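Local coordinates for protein Ypr154wp (Saccharomyces cerevisiae, PDB 1ZX6) that binds partners such as Las17 and Rsp5, promotes de novo induction of the [PSI+] prion when overproduced, and is represented here by its SH3 domain, at residues E3-Y9 with P23-L29; L33-Y38 with I48-V54. All coordinates share one frame. Numbering follows the deposited sequence.

Contact 1: residues E3-Y9 with P23-L29; sequences EYVEALY and PGDKVQL
In this SH3 domain, extended strand 4-7 pairs antiparallel with the start of strand 26-32, segment axes 4.5 Å apart at closest and directions 144° apart, closing the base of the RT loop between these strands. Pro23 opens segment 23-29, its CB 3.8 Å from Leu8 O. Gly24, at phi 103° and psi -18°, where a CB would jam against the preceding carbonyl, donates from N to Ala7 O at 2.8 Å. Asp25 O accepts from Ala7 N at 2.9 Å, while its OD2 turns back to the backbone of Lys22. Lys26 faces Glu6 in a non-hydrogen-bonded pair, CA to CA 4.4 Å; a water accepts from Lys26 NZ (3.0 Å) and donates to Gly24 O (2.8 Å) and, weakly, to Glu6 OE2 (3.4 Å). Val27 and Val5 form the hydrogen-bonded pair (Val27 N to Val5 O 2.9 Å, Val5 N to Val27 O 3.0 Å), both directed to the buried face. Gln28, opposite Tyr4 on the other face, lays its CA over the tyrosine ring, 3.9 Å from the centroid. Leu29 brings CD2 within 4.1 Å of Val5 CG1, and its N donates to Glu3 O at 2.8 Å.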
ATOM      1  N   GLU A   3      -9.292   7.682   3.684  1.00 29.59           N
ATOM      2  CA  GLU A   3      -9.257   6.917   2.396  1.00 29.10           C
ATOM      3  C   GLU A   3      -8.584   5.568   2.565  1.00 27.18           C
ATOM      4  O   GLU A   3      -7.484   5.507   3.129  1.00 26.37           O
ATOM      5  CB  GLU A   3      -8.443   7.645   1.343  1.00 30.96           C
ATOM      6  CG  GLU A   3      -8.929   9.015   0.948  1.00 33.40           C
ATOM      7  CD  GLU A   3      -8.347   9.445  -0.394  1.00 34.09           C
ATOM      8  OE1 GLU A   3      -7.901   8.561  -1.171  1.00 40.20           O
ATOM      9  OE2 GLU A   3      -8.338  10.670  -0.671  1.00 39.27           O
ATOM     10  N   TYR A   4      -9.227   4.527   2.029  1.00 24.21           N
ATOM     11  CA  TYR A   4      -8.673   3.165   2.037  1.00 24.33           C
ATOM     12  C   TYR A   4      -8.633   2.607   0.629  1.00 23.58           C
ATOM     13  O   TYR A   4      -9.502   2.885  -0.187  1.00 23.13           O
ATOM     14  CB  TYR A   4      -9.504   2.219   2.914  1.00 25.05           C
ATOM     15  CG  TYR A   4      -9.233   2.360   4.402  1.00 26.63           C
ATOM     16  CD1 TYR A   4      -9.700   3.450   5.086  1.00 25.28           C
ATOM     17  CD2 TYR A   4      -8.541   1.381   5.108  1.00 27.62           C
ATOM     18  CE1 TYR A   4      -9.475   3.603   6.444  1.00 26.54           C
ATOM     19  CE2 TYR A   4      -8.311   1.520   6.469  1.00 25.14           C
ATOM     20  CZ  TYR A   4      -8.780   2.631   7.119  1.00 25.73           C
ATOM     21  OH  TYR A   4      -8.550   2.784   8.477  1.00 28.50           O
ATOM     22  N   VAL A   5      -7.604   1.815   0.362  1.00 23.43           N
ATOM     23  CA  VAL A   5      -7.390   1.182  -0.926  1.00 23.05           C
ATOM     24  C   VAL A   5      -7.269  -0.325  -0.700  1.00 23.60           C
ATOM     25  O   VAL A   5      -6.997  -0.768   0.418  1.00 23.27           O
ATOM     26  CB  VAL A   5      -6.115   1.761  -1.642  1.00 22.98           C
ATOM     27  CG1 VAL A   5      -6.319   3.280  -1.947  1.00 23.14           C
ATOM     28  CG2 VAL A   5      -4.857   1.560  -0.838  1.00 22.86           C
ATOM     29  N   GLU A   6      -7.432  -1.095  -1.762  1.00 23.68           N
ATOM     30  CA  GLU A   6      -7.334  -2.565  -1.655  1.00 24.89           C
ATOM     31  C   GLU A   6      -6.243  -3.061  -2.602  1.00 24.03           C
ATOM     32  O   GLU A   6      -6.254  -2.733  -3.790  1.00 22.41           O
ATOM     33  CB  GLU A   6      -8.671  -3.235  -1.995  1.00 24.79           C
ATOM     34  CG  GLU A   6      -8.617  -4.763  -1.889  1.00 24.93           C
ATOM     35  CD  GLU A   6      -9.943  -5.459  -2.228  1.00 27.25           C
ATOM     36  OE1 GLU A   6     -10.937  -4.782  -2.558  1.00 30.73           O
ATOM     37  OE2 GLU A   6      -9.981  -6.698  -2.138  1.00 30.56           O
ATOM     38  N   ALA A   7      -5.346  -3.909  -2.086  1.00 23.17           N
ATOM     39  CA  ALA A   7      -4.286  -4.530  -2.907  1.00 24.11           C
ATOM     40  C   ALA A   7      -4.843  -5.588  -3.845  1.00 24.11           C
ATOM     41  O   ALA A   7      -5.685  -6.429  -3.451  1.00 23.18           O
ATOM     42  CB  ALA A   7      -3.196  -5.150  -2.012  1.00 24.51           C
ATOM     43  N   LEU A   8      -4.416  -5.506  -5.105  1.00 24.97           N
ATOM     44  CA  LEU A   8      -4.864  -6.411  -6.163  1.00 24.02           C
ATOM     45  C   LEU A   8      -3.799  -7.431  -6.497  1.00 23.91           C
ATOM     46  O   LEU A   8      -4.100  -8.469  -7.088  1.00 23.40           O
ATOM     47  CB  LEU A   8      -5.175  -5.635  -7.435  1.00 26.22           C
ATOM     48  CG  LEU A   8      -6.512  -4.939  -7.605  1.00 30.73           C
ATOM     49  CD1 LEU A   8      -6.490  -4.110  -8.885  1.00 31.13           C
ATOM     50  CD2 LEU A   8      -7.642  -5.944  -7.637  1.00 30.51           C
ATOM     51  N   TYR A   9      -2.560  -7.098  -6.155  1.00 23.79           N
ATOM     52  CA  TYR A   9      -1.377  -7.900  -6.507  1.00 23.12           C
ATOM     53  C   TYR A   9      -0.429  -7.943  -5.295  1.00 23.31           C
ATOM     54  O   TYR A   9      -0.443  -7.038  -4.442  1.00 22.83           O
ATOM     55  CB  TYR A   9      -0.629  -7.275  -7.694  1.00 23.33           C
ATOM     56  CG  TYR A   9      -1.496  -6.877  -8.861  1.00 22.51           C
ATOM     57  CD1 TYR A   9      -1.832  -7.779  -9.851  1.00 22.90           C
ATOM     58  CD2 TYR A   9      -1.943  -5.563  -8.990  1.00 23.30           C
ATOM     59  CE1 TYR A   9      -2.632  -7.408 -10.922  1.00 23.99           C
ATOM     60  CE2 TYR A   9      -2.750  -5.185 -10.051  1.00 22.93           C
ATOM     61  CZ  TYR A   9      -3.103  -6.110 -11.012  1.00 21.68           C
ATOM     62  OH  TYR A   9      -3.917  -5.757 -12.090  1.00 25.54           O
ATOM     63  N   PRO A  23      -2.742  -9.707  -2.019  1.00 23.06           N
ATOM     64  CA  PRO A  23      -4.034  -9.339  -2.596  1.00 23.98           C
ATOM     65  C   PRO A  23      -5.195  -9.465  -1.613  1.00 23.65           C
ATOM     66  O   PRO A  23      -5.286 -10.476  -0.896  1.00 23.68           O
ATOM     67  CB  PRO A  23      -4.196 -10.353  -3.737  1.00 23.81           C
ATOM     68  CG  PRO A  23      -2.806 -10.783  -4.064  1.00 23.42           C
ATOM     69  CD  PRO A  23      -2.085 -10.796  -2.764  1.00 22.86           C
ATOM     70  N   GLY A  24      -6.043  -8.440  -1.563  1.00 23.73           N
ATOM     71  CA  GLY A  24      -7.173  -8.391  -0.660  1.00 23.73           C
ATOM     72  C   GLY A  24      -6.927  -7.490   0.538  1.00 23.84           C
ATOM     73  O   GLY A  24      -7.876  -7.115   1.216  1.00 27.26           O
ATOM     74  N   ASP A  25      -5.657  -7.178   0.821  1.00 24.45           N
ATOM     75  CA  ASP A  25      -5.292  -6.348   1.979  1.00 24.27           C
ATOM     76  C   ASP A  25      -5.873  -4.952   1.763  1.00 23.64           C
ATOM     77  O   ASP A  25      -5.654  -4.371   0.710  1.00 24.70           O
ATOM     78  CB  ASP A  25      -3.767  -6.150   2.101  1.00 25.57           C
ATOM     79  CG  ASP A  25      -3.039  -7.338   2.718  1.00 23.72           C
ATOM     80  OD1 ASP A  25      -3.698  -8.243   3.270  1.00 26.65           O
ATOM     81  OD2 ASP A  25      -1.768  -7.313   2.677  1.00 25.90           O
ATOM     82  N   LYS A  26      -6.585  -4.423   2.768  1.00 22.64           N
ATOM     83  CA  LYS A  26      -7.078  -3.035   2.753  1.00 24.36           C
ATOM     84  C   LYS A  26      -6.137  -2.160   3.572  1.00 23.93           C
ATOM     85  O   LYS A  26      -5.792  -2.483   4.700  1.00 24.29           O
ATOM     86  CB  LYS A  26      -8.527  -2.977   3.251  1.00 24.76           C
ATOM     87  CG  LYS A  26      -9.492  -3.763   2.315  1.00 25.21           C
ATOM     88  CD  LYS A  26     -10.909  -3.923   2.834  1.00 26.37           C
ATOM     89  CE  LYS A  26     -10.986  -4.833   4.023  1.00 26.39           C
ATOM     90  NZ  LYS A  26     -10.486  -6.227   3.794  1.00 23.54           N
ATOM     91  N   VAL A  27      -5.745  -1.040   2.973  1.00 23.20           N
ATOM     92  CA  VAL A  27      -4.651  -0.208   3.427  1.00 22.51           C
ATOM     93  C   VAL A  27      -5.201   1.183   3.662  1.00 22.47           C
ATOM     94  O   VAL A  27      -5.909   1.725   2.810  1.00 23.81           O
ATOM     95  CB  VAL A  27      -3.564  -0.146   2.368  1.00 22.96           C
ATOM     96  CG1 VAL A  27      -2.368   0.649   2.830  1.00 24.62           C
ATOM     97  CG2 VAL A  27      -3.157  -1.556   1.961  1.00 24.21           C
ATOM     98  N   GLN A  28      -4.897   1.751   4.818  1.00 23.50           N
ATOM     99  CA  GLN A  28      -5.248   3.137   5.086  1.00 24.32           C
ATOM    100  C   GLN A  28      -4.268   4.007   4.305  1.00 24.57           C
ATOM    101  O   GLN A  28      -3.079   3.921   4.522  1.00 25.04           O
ATOM    102  CB  GLN A  28      -5.151   3.446   6.576  1.00 23.85           C
ATOM    103  CG  GLN A  28      -5.550   4.863   6.901  1.00 25.23           C
ATOM    104  CD  GLN A  28      -5.591   5.165   8.397  1.00 26.25           C
ATOM    105  OE1 GLN A  28      -5.134   4.378   9.230  1.00 32.84           O
ATOM    106  NE2 GLN A  28      -6.187   6.300   8.738  1.00 31.11           N
ATOM    107  N   LEU A  29      -4.766   4.849   3.397  1.00 25.05           N
ATOM    108  CA  LEU A  29      -3.888   5.684   2.595  1.00 25.86           C
ATOM    109  C   LEU A  29      -3.544   6.937   3.373  1.00 25.80           C
ATOM    110  O   LEU A  29      -4.440   7.742   3.681  1.00 28.18           O
ATOM    111  CB  LEU A  29      -4.577   6.018   1.255  1.00 27.28           C
ATOM    112  CG  LEU A  29      -3.861   6.891   0.238  1.00 27.37           C
ATOM    113  CD1 LEU A  29      -2.425   6.479  -0.003  1.00 31.31           C
ATOM    114  CD2 LEU A  29      -4.673   6.900  -1.083  1.00 28.89           C
TER
HETATM  115  O   HOH W   1      -8.635   7.534   6.737  1.00 40.91           O
HETATM  116  O   HOH W   2     -10.620  -7.471   1.109  1.00 23.15           O

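Contact 2: residues L33-Y38 with I48-V54; sequences LSPEWY and IFPANYV
An antiparallel beta contact joins the open ends of the hairpin made by strands 37-42 and 45-50, where the second strand runs into the 3-10 turn 51-53 characteristic of SH3 domains. Tyr38 and Phe49 form the hydrogen-bonded pair, with Tyr38 N to Phe49 O at 3.0 Å and Phe49 N to Tyr38 O at 2.9 Å. Trp37 and Pro50 are the adjoining non-hydrogen-bonded pair, CA to CA 4.4 Å; beyond this last bridge, Ala51 N donates to Glu36 O at 3.0 Å. A water donates to Glu36 O (2.9 Å) and accepts from Asn52 N (3.1 Å). Ahead of the strand, Ser34 OG accepts from Glu36 N (3.0 Å), an ST turn, and from Trp37 N (3.2 Å). On one face the Trp37 indole (chi1 m, chi2 91°) takes Pro50 CG over its six-membered ring, 4.1 Å from the centroid. On the other, Ala51 CB sits 3.5 Å from the Tyr38 ring centroid, and Tyr38 CB 4.0 Å from that of Phe49 (chi1 p). Backbone bonds thus fix the register while CH-pi contacts fill both faces; Trp37 and Pro50, partly exposed, probably belong to the surface that binds proline-rich ligands, as in other SH3 domains.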
ATOM      1  N   LEU A  33       2.520  10.051  -2.253  1.00 22.71           N
ATOM      2  CA  LEU A  33       3.865  10.677  -2.386  1.00 21.26           C
ATOM      3  C   LEU A  33       4.140  11.186  -3.820  1.00 22.03           C
ATOM      4  O   LEU A  33       4.761  12.222  -4.010  1.00 20.27           O
ATOM      5  CB  LEU A  33       4.950   9.682  -1.931  1.00 21.89           C
ATOM      6  CG  LEU A  33       4.812   9.187  -0.493  1.00 22.27           C
ATOM      7  CD1 LEU A  33       5.835   8.107  -0.185  1.00 27.58           C
ATOM      8  CD2 LEU A  33       4.926  10.345   0.474  1.00 26.69           C
ATOM      9  N   SER A  34       3.704  10.399  -4.808  1.00 20.46           N
ATOM     10  CA  SER A  34       3.789  10.697  -6.224  1.00 20.85           C
ATOM     11  C   SER A  34       2.767   9.774  -6.931  1.00 22.10           C
ATOM     12  O   SER A  34       2.091   8.955  -6.270  1.00 22.01           O
ATOM     13  CB  SER A  34       5.196  10.424  -6.737  1.00 19.90           C
ATOM     14  OG  SER A  34       5.370   9.004  -6.858  1.00 20.72           O
ATOM     15  N   PRO A  35       2.641   9.897  -8.265  1.00 22.76           N
ATOM     16  CA  PRO A  35       1.771   8.990  -8.977  1.00 22.65           C
ATOM     17  C   PRO A  35       2.181   7.546  -8.772  1.00 23.49           C
ATOM     18  O   PRO A  35       1.357   6.651  -8.988  1.00 24.85           O
ATOM     19  CB  PRO A  35       1.968   9.377 -10.443  1.00 22.31           C
ATOM     20  CG  PRO A  35       2.486  10.789 -10.432  1.00 21.86           C
ATOM     21  CD  PRO A  35       3.229  10.928  -9.143  1.00 21.11           C
ATOM     22  N   GLU A  36       3.440   7.320  -8.401  1.00 23.34           N
ATOM     23  CA  GLU A  36       3.972   5.971  -8.407  1.00 24.39           C
ATOM     24  C   GLU A  36       4.183   5.297  -7.058  1.00 23.81           C
ATOM     25  O   GLU A  36       4.240   4.077  -7.015  1.00 23.65           O
ATOM     26  CB  GLU A  36       5.258   5.954  -9.245  1.00 25.74           C
ATOM     27  CG  GLU A  36       4.925   6.162 -10.764  1.00 27.17           C
ATOM     28  CD  GLU A  36       6.096   5.910 -11.707  1.00 28.50           C
ATOM     29  OE1 GLU A  36       7.217   5.609 -11.229  1.00 31.48           O
ATOM     30  OE2 GLU A  36       5.889   6.045 -12.933  1.00 28.75           O
ATOM     31  N   TRP A  37       4.297   6.072  -5.981  1.00 25.18           N
ATOM     32  CA  TRP A  37       4.471   5.576  -4.621  1.00 23.98           C
ATOM     33  C   TRP A  37       3.490   6.253  -3.661  1.00 24.44           C
ATOM     34  O   TRP A  37       3.362   7.509  -3.667  1.00 23.10           O
ATOM     35  CB  TRP A  37       5.902   5.822  -4.142  1.00 23.81           C
ATOM     36  CG  TRP A  37       6.894   4.935  -4.842  1.00 24.31           C
ATOM     37  CD1 TRP A  37       7.586   5.193  -5.990  1.00 25.32           C
ATOM     38  CD2 TRP A  37       7.301   3.642  -4.407  1.00 25.06           C
ATOM     39  NE1 TRP A  37       8.393   4.115  -6.319  1.00 25.76           N
ATOM     40  CE2 TRP A  37       8.243   3.152  -5.358  1.00 23.32           C
ATOM     41  CE3 TRP A  37       6.966   2.846  -3.313  1.00 24.94           C
ATOM     42  CZ2 TRP A  37       8.844   1.880  -5.239  1.00 23.72           C
ATOM     43  CZ3 TRP A  37       7.553   1.571  -3.201  1.00 25.87           C
ATOM     44  CH2 TRP A  37       8.488   1.115  -4.161  1.00 25.17           C
ATOM     45  N   TYR A  38       2.808   5.411  -2.872  1.00 24.88           N
ATOM     46  CA  TYR A  38       1.953   5.807  -1.760  1.00 24.01           C
ATOM     47  C   TYR A  38       2.551   5.378  -0.407  1.00 23.86           C
ATOM     48  O   TYR A  38       3.317   4.392  -0.336  1.00 25.79           O
ATOM     49  CB  TYR A  38       0.573   5.163  -1.899  1.00 25.63           C
ATOM     50  CG  TYR A  38      -0.290   5.613  -3.062  1.00 23.51           C
ATOM     51  CD1 TYR A  38       0.066   6.696  -3.846  1.00 24.92           C
ATOM     52  CD2 TYR A  38      -1.492   4.952  -3.343  1.00 25.12           C
ATOM     53  CE1 TYR A  38      -0.723   7.096  -4.920  1.00 24.20           C
ATOM     54  CE2 TYR A  38      -2.300   5.359  -4.399  1.00 27.09           C
ATOM     55  CZ  TYR A  38      -1.912   6.437  -5.159  1.00 24.98           C
ATOM     56  OH  TYR A  38      -2.656   6.889  -6.221  1.00 29.00           O
ATOM     57  N   ILE A  48       5.763   2.311   2.577  1.00 22.52           N
ATOM     58  CA  ILE A  48       5.475   2.749   1.238  1.00 22.86           C
ATOM     59  C   ILE A  48       5.365   1.566   0.286  1.00 22.46           C
ATOM     60  O   ILE A  48       5.974   0.505   0.496  1.00 23.55           O
ATOM     61  CB  ILE A  48       6.485   3.813   0.747  1.00 24.26           C
ATOM     62  CG1 ILE A  48       7.891   3.255   0.582  1.00 24.38           C
ATOM     63  CG2 ILE A  48       6.499   5.020   1.715  1.00 25.37           C
ATOM     64  CD1 ILE A  48       8.835   4.246  -0.125  1.00 25.94           C
ATOM     65  N   PHE A  49       4.608   1.790  -0.775  1.00 22.67           N
ATOM     66  CA  PHE A  49       4.307   0.745  -1.729  1.00 21.12           C
ATOM     67  C   PHE A  49       3.963   1.389  -3.058  1.00 21.78           C
ATOM     68  O   PHE A  49       3.512   2.532  -3.066  1.00 21.99           O
ATOM     69  CB  PHE A  49       3.160  -0.147  -1.233  1.00 21.25           C
ATOM     70  CG  PHE A  49       1.886   0.582  -1.004  1.00 21.92           C
ATOM     71  CD1 PHE A  49       0.941   0.702  -2.028  1.00 21.87           C
ATOM     72  CD2 PHE A  49       1.647   1.202   0.197  1.00 25.46           C
ATOM     73  CE1 PHE A  49      -0.240   1.420  -1.847  1.00 24.63           C
ATOM     74  CE2 PHE A  49       0.477   1.901   0.401  1.00 22.22           C
ATOM     75  CZ  PHE A  49      -0.475   2.021  -0.625  1.00 21.34           C
ATOM     76  N   PRO A  50       4.186   0.696  -4.195  1.00 21.09           N
ATOM     77  CA  PRO A  50       3.800   1.322  -5.472  1.00 22.85           C
ATOM     78  C   PRO A  50       2.281   1.432  -5.674  1.00 21.41           C
ATOM     79  O   PRO A  50       1.541   0.519  -5.390  1.00 22.34           O
ATOM     80  CB  PRO A  50       4.448   0.419  -6.520  1.00 21.52           C
ATOM     81  CG  PRO A  50       5.370  -0.559  -5.682  1.00 24.56           C
ATOM     82  CD  PRO A  50       4.716  -0.673  -4.410  1.00 22.72           C
ATOM     83  N   ALA A  51       1.833   2.575  -6.198  1.00 23.52           N
ATOM     84  CA  ALA A  51       0.436   2.876  -6.358  1.00 23.45           C
ATOM     85  C   ALA A  51      -0.314   1.926  -7.271  1.00 23.28           C
ATOM     86  O   ALA A  51      -1.498   1.680  -7.042  1.00 23.82           O
ATOM     87  CB  ALA A  51       0.282   4.314  -6.894  1.00 23.40           C
ATOM     88  N   ASN A  52       0.367   1.325  -8.255  1.00 22.28           N
ATOM     89  CA  ASN A  52      -0.325   0.450  -9.196  1.00 24.64           C
ATOM     90  C   ASN A  52      -0.616  -0.978  -8.658  1.00 23.41           C
ATOM     91  O   ASN A  52      -1.206  -1.792  -9.377  1.00 24.51           O
ATOM     92  CB  ASN A  52       0.397   0.397 -10.555  1.00 25.03           C
ATOM     93  CG  ASN A  52       1.753  -0.308 -10.505  1.00 24.65           C
ATOM     94  OD1 ASN A  52       2.312  -0.521  -9.434  1.00 23.99           O
ATOM     95  ND2 ASN A  52       2.283  -0.686 -11.693  1.00 26.10           N
ATOM     96  N   TYR A  53      -0.239  -1.261  -7.408  1.00 23.98           N
ATOM     97  CA  TYR A  53      -0.630  -2.507  -6.719  1.00 23.48           C
ATOM     98  C   TYR A  53      -2.062  -2.480  -6.147  1.00 24.75           C
ATOM     99  O   TYR A  53      -2.581  -3.509  -5.720  1.00 23.34           O
ATOM    100  CB  TYR A  53       0.390  -2.842  -5.598  1.00 24.55           C
ATOM    101  CG  TYR A  53       1.637  -3.477  -6.127  1.00 22.94           C
ATOM    102  CD1 TYR A  53       1.782  -4.876  -6.149  1.00 24.56           C
ATOM    103  CD2 TYR A  53       2.666  -2.711  -6.661  1.00 24.71           C
ATOM    104  CE1 TYR A  53       2.884  -5.448  -6.670  1.00 25.37           C
ATOM    105  CE2 TYR A  53       3.792  -3.306  -7.213  1.00 25.02           C
ATOM    106  CZ  TYR A  53       3.902  -4.677  -7.179  1.00 24.38           C
ATOM    107  OH  TYR A  53       4.995  -5.292  -7.724  1.00 26.53           O
ATOM    108  N   VAL A  54      -2.688  -1.295  -6.099  1.00 24.28           N
ATOM    109  CA  VAL A  54      -3.976  -1.131  -5.411  1.00 23.74           C
ATOM    110  C   VAL A  54      -5.078  -0.465  -6.232  1.00 24.87           C
ATOM    111  O   VAL A  54      -4.799   0.188  -7.238  1.00 23.86           O
ATOM    112  CB  VAL A  54      -3.821  -0.276  -4.104  1.00 23.28           C
ATOM    113  CG1 VAL A  54      -2.822  -0.919  -3.158  1.00 24.23           C
ATOM    114  CG2 VAL A  54      -3.413   1.150  -4.415  1.00 21.52           C
TER
HETATM  115  O   HOH W   3       3.003   2.670  -9.232  1.00 20.15           O

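In the fold
Contact 1 closes before contact 2 opens along the chain, and their centres lie 11 Å apart in one small antiparallel sheet ordered 45-50, 37-42, 26-32, 4-7, 54-56. Strands 26-32 and 37-42, one from each contact, are sheet neighbours, and Leu29 CD1 packs on Tyr38 CB at 3.8 Å. A second junction lies where segment 48-54 returns to segment 3-9: Leu8 N probably hydrogen-bonds Tyr53 O at 2.8 Å. Next to it, Val54 CB packs against Glu6 O at 3.5 Å. Joined in this way, the ladders wrap into the compact SH3 barrel. Tyr9 and Tyr53 touch beside this junction, probably as part of the aromatic ligand-binding surface common in SH3 domains.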